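Chemotaxis protein motB (Helicobacter pylori, PDB 3CYP) forms, with MotA, the stator of the bacterial flagellar motor and, through this periplasmic C-terminal domain, fastens the torque-generating machinery to the peptidoglycan of the cell wall. Local coordinates at the interface of chains A and B. Sequence-based numbering; all coordinates share one arbitrary frame. Chains: chain A/B, Chemotaxis protein motB.

Contact 1: the interface of chains A and B. Residues chain A 67, 70-71, 74, 80, 83, 85; chain B 67, 70-71, 74, 80, 83, 85.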
loop_
_atom_site.group_PDB
_atom_site.type_symbol
_atom_site.label_atom_id
_atom_site.label_comp_id
_atom_site.label_asym_id
_atom_site.label_seq_id
_atom_site.Cartn_x
_atom_site.Cartn_y
_atom_site.Cartn_z
ATOM N N TYR A 67 5.136 4.277 3.432
ATOM C CA TYR A 67 4.720 2.900 3.709
ATOM C C TYR A 67 4.719 2.603 5.203
ATOM O O TYR A 67 3.755 2.047 5.739
ATOM C CB TYR A 67 5.645 1.907 3.017
ATOM C CG TYR A 67 5.447 0.473 3.406
ATOM C CD1 TYR A 67 4.256 -0.193 3.162
ATOM C CD2 TYR A 67 6.442 -0.194 4.108
ATOM C CE1 TYR A 67 4.079 -1.518 3.517
ATOM C CE2 TYR A 67 6.283 -1.502 4.486
ATOM C CZ TYR A 67 5.083 -2.169 4.201
ATOM O OH TYR A 67 4.908 -3.503 4.558
ATOM N N MET A 70 1.726 4.243 6.819
ATOM C CA MET A 70 0.533 3.504 6.428
ATOM C C MET A 70 0.391 2.229 7.262
ATOM O O MET A 70 -0.700 1.890 7.663
ATOM C CB MET A 70 0.572 3.138 4.951
ATOM C CG MET A 70 -0.768 2.568 4.434
ATOM S SD MET A 70 -0.717 2.072 2.734
ATOM C CE MET A 70 0.318 0.574 2.850
ATOM N N LYS A 71 1.497 1.495 7.423
ATOM C CA LYS A 71 1.508 0.278 8.225
ATOM C C LYS A 71 1.063 0.550 9.642
ATOM O O LYS A 71 0.263 -0.220 10.197
ATOM C CB LYS A 71 2.910 -0.311 8.294
ATOM C CG LYS A 71 3.346 -1.105 7.150
ATOM C CD LYS A 71 4.740 -1.712 7.481
ATOM C CE LYS A 71 4.636 -2.892 8.379
ATOM N NZ LYS A 71 5.999 -3.463 8.682
ATOM N N ILE A 74 -2.627 1.085 9.913
ATOM C CA ILE A 74 -3.335 -0.180 9.825
ATOM C C ILE A 74 -3.227 -0.954 11.149
ATOM O O ILE A 74 -4.222 -1.502 11.624
ATOM C CB ILE A 74 -2.825 -1.022 8.631
ATOM C CG1 ILE A 74 -3.274 -0.383 7.303
ATOM C CG2 ILE A 74 -3.310 -2.429 8.718
ATOM C CD1 ILE A 74 -2.479 -0.894 6.055
ATOM N N PRO A 80 -7.311 -1.387 5.681
ATOM C CA PRO A 80 -6.459 -1.280 4.478
ATOM C C PRO A 80 -7.195 -0.838 3.205
ATOM O O PRO A 80 -6.617 -0.184 2.331
ATOM C CB PRO A 80 -5.878 -2.707 4.334
ATOM C CG PRO A 80 -5.974 -3.305 5.646
ATOM C CD PRO A 80 -7.152 -2.694 6.352
ATOM N N LEU A 83 -6.820 2.762 2.459
ATOM C CA LEU A 83 -5.475 3.300 2.427
ATOM C C LEU A 83 -4.673 3.027 1.156
ATOM O O LEU A 83 -4.856 2.011 0.476
ATOM C CB LEU A 83 -4.702 2.757 3.598
ATOM C CG LEU A 83 -4.966 3.434 4.925
ATOM C CD1 LEU A 83 -4.434 2.567 6.042
ATOM C CD2 LEU A 83 -4.400 4.855 5.036
ATOM N N PHE A 85 -0.442 4.449 -0.386
ATOM C CA PHE A 85 0.743 5.286 -0.113
ATOM C C PHE A 85 1.413 5.680 -1.433
ATOM O O PHE A 85 1.324 4.959 -2.455
ATOM C CB PHE A 85 1.693 4.581 0.856
ATOM C CG PHE A 85 2.549 3.527 0.214
ATOM C CD1 PHE A 85 2.031 2.265 -0.056
ATOM C CD2 PHE A 85 3.858 3.769 -0.126
ATOM C CE1 PHE A 85 2.810 1.261 -0.633
ATOM C CE2 PHE A 85 4.629 2.781 -0.728
ATOM C CZ PHE A 85 4.092 1.515 -0.989
ATOM N N TYR B 67 -2.804 -6.286 0.473
ATOM C CA TYR B 67 -1.882 -5.638 1.405
ATOM C C TYR B 67 -0.892 -6.650 2.020
ATOM O O TYR B 67 0.308 -6.430 2.074
ATOM C CB TYR B 67 -2.693 -4.909 2.480
ATOM C CG TYR B 67 -1.856 -4.410 3.638
ATOM C CD1 TYR B 67 -0.858 -3.464 3.435
ATOM C CD2 TYR B 67 -2.013 -4.924 4.920
ATOM C CE1 TYR B 67 -0.042 -3.019 4.488
ATOM C CE2 TYR B 67 -1.217 -4.465 5.990
ATOM C CZ TYR B 67 -0.249 -3.498 5.755
ATOM O OH TYR B 67 0.558 -2.998 6.778
ATOM N N MET B 70 1.598 -7.769 -0.428
ATOM C CA MET B 70 2.557 -6.649 -0.612
ATOM C C MET B 70 3.602 -6.561 0.533
ATOM O O MET B 70 4.812 -6.357 0.285
ATOM C CB MET B 70 1.825 -5.314 -0.788
ATOM C CG MET B 70 2.745 -4.264 -1.308
ATOM S SD MET B 70 1.989 -2.602 -1.250
ATOM C CE MET B 70 1.892 -2.316 0.515
ATOM N N LYS B 71 3.140 -6.723 1.778
ATOM C CA LYS B 71 4.038 -6.696 2.931
ATOM C C LYS B 71 5.077 -7.781 2.822
ATOM O O LYS B 71 6.262 -7.545 3.090
ATOM C CB LYS B 71 3.280 -6.914 4.239
ATOM C CG LYS B 71 2.441 -5.757 4.646
ATOM C CD LYS B 71 2.299 -5.723 6.161
ATOM C CE LYS B 71 1.417 -6.795 6.667
ATOM N NZ LYS B 71 1.351 -6.649 8.186
ATOM N N ILE B 74 7.805 -6.924 0.375
ATOM C CA ILE B 74 8.714 -5.966 0.986
ATOM C C ILE B 74 9.650 -6.646 1.991
ATOM O O ILE B 74 10.839 -6.370 2.028
ATOM C CB ILE B 74 7.930 -4.800 1.629
ATOM C CG1 ILE B 74 7.287 -3.971 0.520
ATOM C CG2 ILE B 74 8.839 -3.926 2.551
ATOM C CD1 ILE B 74 6.159 -3.006 1.017
ATOM N N PRO B 80 9.646 -0.587 -1.511
ATOM C CA PRO B 80 8.309 0.004 -1.420
ATOM C C PRO B 80 8.010 1.037 -2.508
ATOM O O PRO B 80 6.871 1.144 -2.963
ATOM C CB PRO B 80 8.339 0.678 -0.062
ATOM C CG PRO B 80 9.213 -0.184 0.746
ATOM C CD PRO B 80 10.303 -0.582 -0.187
ATOM N N LEU B 83 6.128 -0.471 -5.331
ATOM C CA LEU B 83 4.924 -1.219 -4.980
ATOM C C LEU B 83 3.700 -0.374 -4.664
ATOM O O LEU B 83 3.805 0.757 -4.151
ATOM C CB LEU B 83 5.202 -2.117 -3.769
ATOM C CG LEU B 83 5.970 -3.381 -4.070
ATOM C CD1 LEU B 83 6.492 -3.947 -2.738
ATOM C CD2 LEU B 83 5.100 -4.412 -4.817
ATOM N N PHE B 85 -0.804 -1.462 -3.720
ATOM C CA PHE B 85 -1.853 -2.496 -3.669
ATOM C C PHE B 85 -3.217 -1.924 -3.973
ATOM O O PHE B 85 -3.476 -0.715 -3.729
ATOM C CB PHE B 85 -1.853 -3.247 -2.342
ATOM C CG PHE B 85 -2.480 -2.488 -1.182
ATOM C CD1 PHE B 85 -1.739 -1.529 -0.474
ATOM C CD2 PHE B 85 -3.808 -2.716 -0.815
ATOM C CE1 PHE B 85 -2.304 -0.851 0.604
ATOM C CE2 PHE B 85 -4.370 -2.013 0.262
ATOM C CZ PHE B 85 -3.607 -1.082 0.953
HETATM O O HOH W 1 -3.544 1.154 -1.898
HETATM O O HOH W 2 6.858 -5.523 5.029
HETATM O O HOH W 3 1.865 2.674 -3.508
#
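At the two-fold axis of the pair of OmpA-like peptidoglycan-binding domains, helix 58-75 and strand 83-87 of one chain face the same elements of the other, in an apolar core with no direct polar bond between the chains. A:Tyr67 and B:Tyr67 bury most here. The CD1 methyl of B:Ile74 meets the phenol of A:Tyr67 tip to tip and sits over one face of the ring, 3.6 Å from the ring centroid, displaced toward the rim; A:Ile74 does the same to B:Tyr67. The opposite face of each ring is covered by A:Lys71 CG or B:Lys71 CG of the same chain, so each phenol is clamped between a methyl and a methylene. The hydroxyl end crosses the partner's lysine at about a right angle, A:Tyr67 OH lying 3.3 Å from B:Lys71 CG. That oxygen is hydrated: water 2 bridges A:Tyr67 OH, at 2.8 Å, to the backbone carbonyl of B:Lys71. A:Lys71 NZ and B:Lys71 NZ lie 5.7 Å apart and, if both are charged, may repel mildly.

Nearer the strands, the methionine methyls converge, A:Met70 CE and B:Met70 CE being 4.0 Å apart. A:Met70 CE also reaches B:Phe85 CE1 at 3.7 Å, while its SD lies at the edge of that ring, in plane. The CZ tip of each phenylalanine points at the partner's backbone carbonyls, with A:Phe85 CZ 3.3 Å from B:Leu83 O. Water 3 lies over a face of A:Phe85 and joins A:Phe85 O to B:Leu83 O; water 1 is its twin.

Torsions set these groups in place. A:Tyr67 CG is anti to the backbone N (chi1 171°), A:Met70 and B:Met70 bend at chi3 to turn their methyls inward, and A:Phe85 takes the crowded position between N and the carbonyl carbon (chi1 79°).

Contact 2: the interface of chains A and B. Residues chain A 59-60, 63-64, 87; chain B 79-81.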
loop_
_atom_site.group_PDB
_atom_site.type_symbol
_atom_site.label_atom_id
_atom_site.label_comp_id
_atom_site.label_asym_id
_atom_site.label_seq_id
_atom_site.Cartn_x
_atom_site.Cartn_y
_atom_site.Cartn_z
ATOM N N TYR A 59 13.273 9.160 -3.716
ATOM C CA TYR A 59 11.985 8.410 -3.865
ATOM C C TYR A 59 11.907 7.176 -2.964
ATOM O O TYR A 59 10.849 6.890 -2.345
ATOM C CB TYR A 59 11.695 8.005 -5.310
ATOM C CG TYR A 59 11.237 9.148 -6.157
ATOM C CD1 TYR A 59 12.071 9.659 -7.155
ATOM C CD2 TYR A 59 9.987 9.741 -5.967
ATOM C CE1 TYR A 59 11.688 10.729 -7.936
ATOM C CE2 TYR A 59 9.571 10.817 -6.772
ATOM C CZ TYR A 59 10.443 11.317 -7.762
ATOM O OH TYR A 59 10.058 12.410 -8.544
ATOM N N GLU A 60 13.003 6.419 -2.883
ATOM C CA GLU A 60 13.041 5.267 -2.024
ATOM C C GLU A 60 12.849 5.640 -0.565
ATOM O O GLU A 60 12.077 4.998 0.132
ATOM C CB GLU A 60 14.335 4.487 -2.197
ATOM C CG GLU A 60 14.394 3.752 -3.465
ATOM C CD GLU A 60 15.736 3.049 -3.644
ATOM O OE1 GLU A 60 16.384 2.715 -2.611
ATOM O OE2 GLU A 60 16.115 2.865 -4.821
ATOM N N ALA A 63 9.272 6.709 -0.013
ATOM C CA ALA A 63 8.353 5.591 -0.103
ATOM C C ALA A 63 8.370 4.765 1.181
ATOM O O ALA A 63 7.343 4.276 1.658
ATOM C CB ALA A 63 8.675 4.722 -1.301
ATOM N N ASN A 64 9.555 4.572 1.732
ATOM C CA ASN A 64 9.655 3.878 2.974
ATOM C C ASN A 64 8.941 4.621 4.096
ATOM O O ASN A 64 8.284 4.004 4.922
ATOM C CB ASN A 64 11.127 3.588 3.330
ATOM C CG ASN A 64 11.665 2.340 2.607
ATOM O OD1 ASN A 64 11.813 1.291 3.230
ATOM N ND2 ASN A 64 11.924 2.443 1.329
ATOM N N SER A 87 5.009 8.021 -2.999
ATOM C CA SER A 87 6.280 8.696 -2.826
ATOM C C SER A 87 6.458 9.879 -3.743
ATOM O O SER A 87 6.292 9.747 -4.959
ATOM C CB SER A 87 7.364 7.695 -3.150
ATOM O OG SER A 87 8.623 8.309 -3.023
ATOM N N ASN B 79 11.593 -3.015 -3.139
ATOM C CA ASN B 79 11.574 -1.612 -2.746
ATOM C C ASN B 79 10.093 -1.122 -2.676
ATOM O O ASN B 79 9.372 -1.265 -3.647
ATOM C CB ASN B 79 12.344 -0.826 -3.798
ATOM C CG ASN B 79 13.873 -0.980 -3.678
ATOM O OD1 ASN B 79 14.413 -1.303 -2.612
ATOM N ND2 ASN B 79 14.569 -0.777 -4.802
ATOM N N PRO B 80 9.646 -0.587 -1.511
ATOM C CA PRO B 80 8.309 0.004 -1.420
ATOM C C PRO B 80 8.010 1.037 -2.508
ATOM O O PRO B 80 6.871 1.144 -2.963
ATOM C CB PRO B 80 8.339 0.678 -0.062
ATOM C CG PRO B 80 9.213 -0.184 0.746
ATOM C CD PRO B 80 10.303 -0.582 -0.187
ATOM N N ASN B 81 9.027 1.780 -2.940
ATOM C CA ASN B 81 8.810 2.712 -4.053
ATOM C C ASN B 81 8.254 2.063 -5.327
ATOM O O ASN B 81 7.564 2.758 -6.105
ATOM C CB ASN B 81 10.080 3.495 -4.387
ATOM C CG ASN B 81 9.810 4.648 -5.327
ATOM O OD1 ASN B 81 9.000 5.506 -5.008
ATOM N ND2 ASN B 81 10.464 4.657 -6.486
#
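B:Asn81, in the short 3-10 helix 80-82 of this OmpA-like domain, buries 73 Å² against the start of helix 58-75 of chain A, far more than any other residue of this peripheral patch of the dimer interface. Its CG is anti to the backbone N (chi1 -168°), which sends the amide between A:Tyr59 and A:Ser87. B:Asn81 OD1 touches the A:Ser87 CB methylene at 3.3 Å, and its ND2 lies against A:Tyr59 CB; both are van der Waals contacts. Behind the amide, the methyl of A:Ala63 presses on the B:Asn81 backbone, its CB 3.4 Å from B:Asn81 CA, a close approach to the main chain that the small side chain probably permits.

The A:Ser87 hydroxyl is engaged within its own chain: A:Ser87 OG lies 2.7 Å from A:Tyr59 O, approaching a lone pair of the carbonyl within its plane. This bond ties the strand to the first turn of the helix and probably steadies the surface that receives B:Asn81.

B:Pro80 adds 39 Å² by setting CG and CD of its ring obliquely against the A:Asn64 amide, with CD 3.8 Å from A:Asn64 ND2. That amide is held by a bond of A:Asn64 ND2 to A:Glu60 O, 2.8 Å long and 163° at the hydrogen; the donor stands above the carbonyl plane, away from the lone pairs. A:Glu60, which buries 33 Å², runs out straight past CG and crosses B:Asn79 obliquely, carboxylate and amide planes 26° apart. A:Glu60 OE2 and B:Asn79 ND2 remain 4.0 Å apart, too far for a hydrogen bond, though a weak electrostatic attraction is possible.

In the fold, the 3-10 turn leading into strand 83-87 of chain B docks on the N-terminal half of helix 58-75 of chain A, beside the end of A's own strand 83-87.

Contact 1 and contact 2 are neighbouring parts of one two-fold symmetric interface, the centres of their C-alpha atoms about 11 Å apart. B:Pro80 belongs to both, and helix 58-75 and strand 83-87 of chain A run through both. Contact 1 lies about the axis and contains residues of both chains in equivalent pairs; contact 2 lies to one side, and symmetry repeats it on the other, so the apolar centre is flanked by a pair of patches of more polar character. Since each stator contains two MotB subunits, this pairing of cell-wall-binding domains may reflect the dimer in the motor, although the structure alone does not establish it.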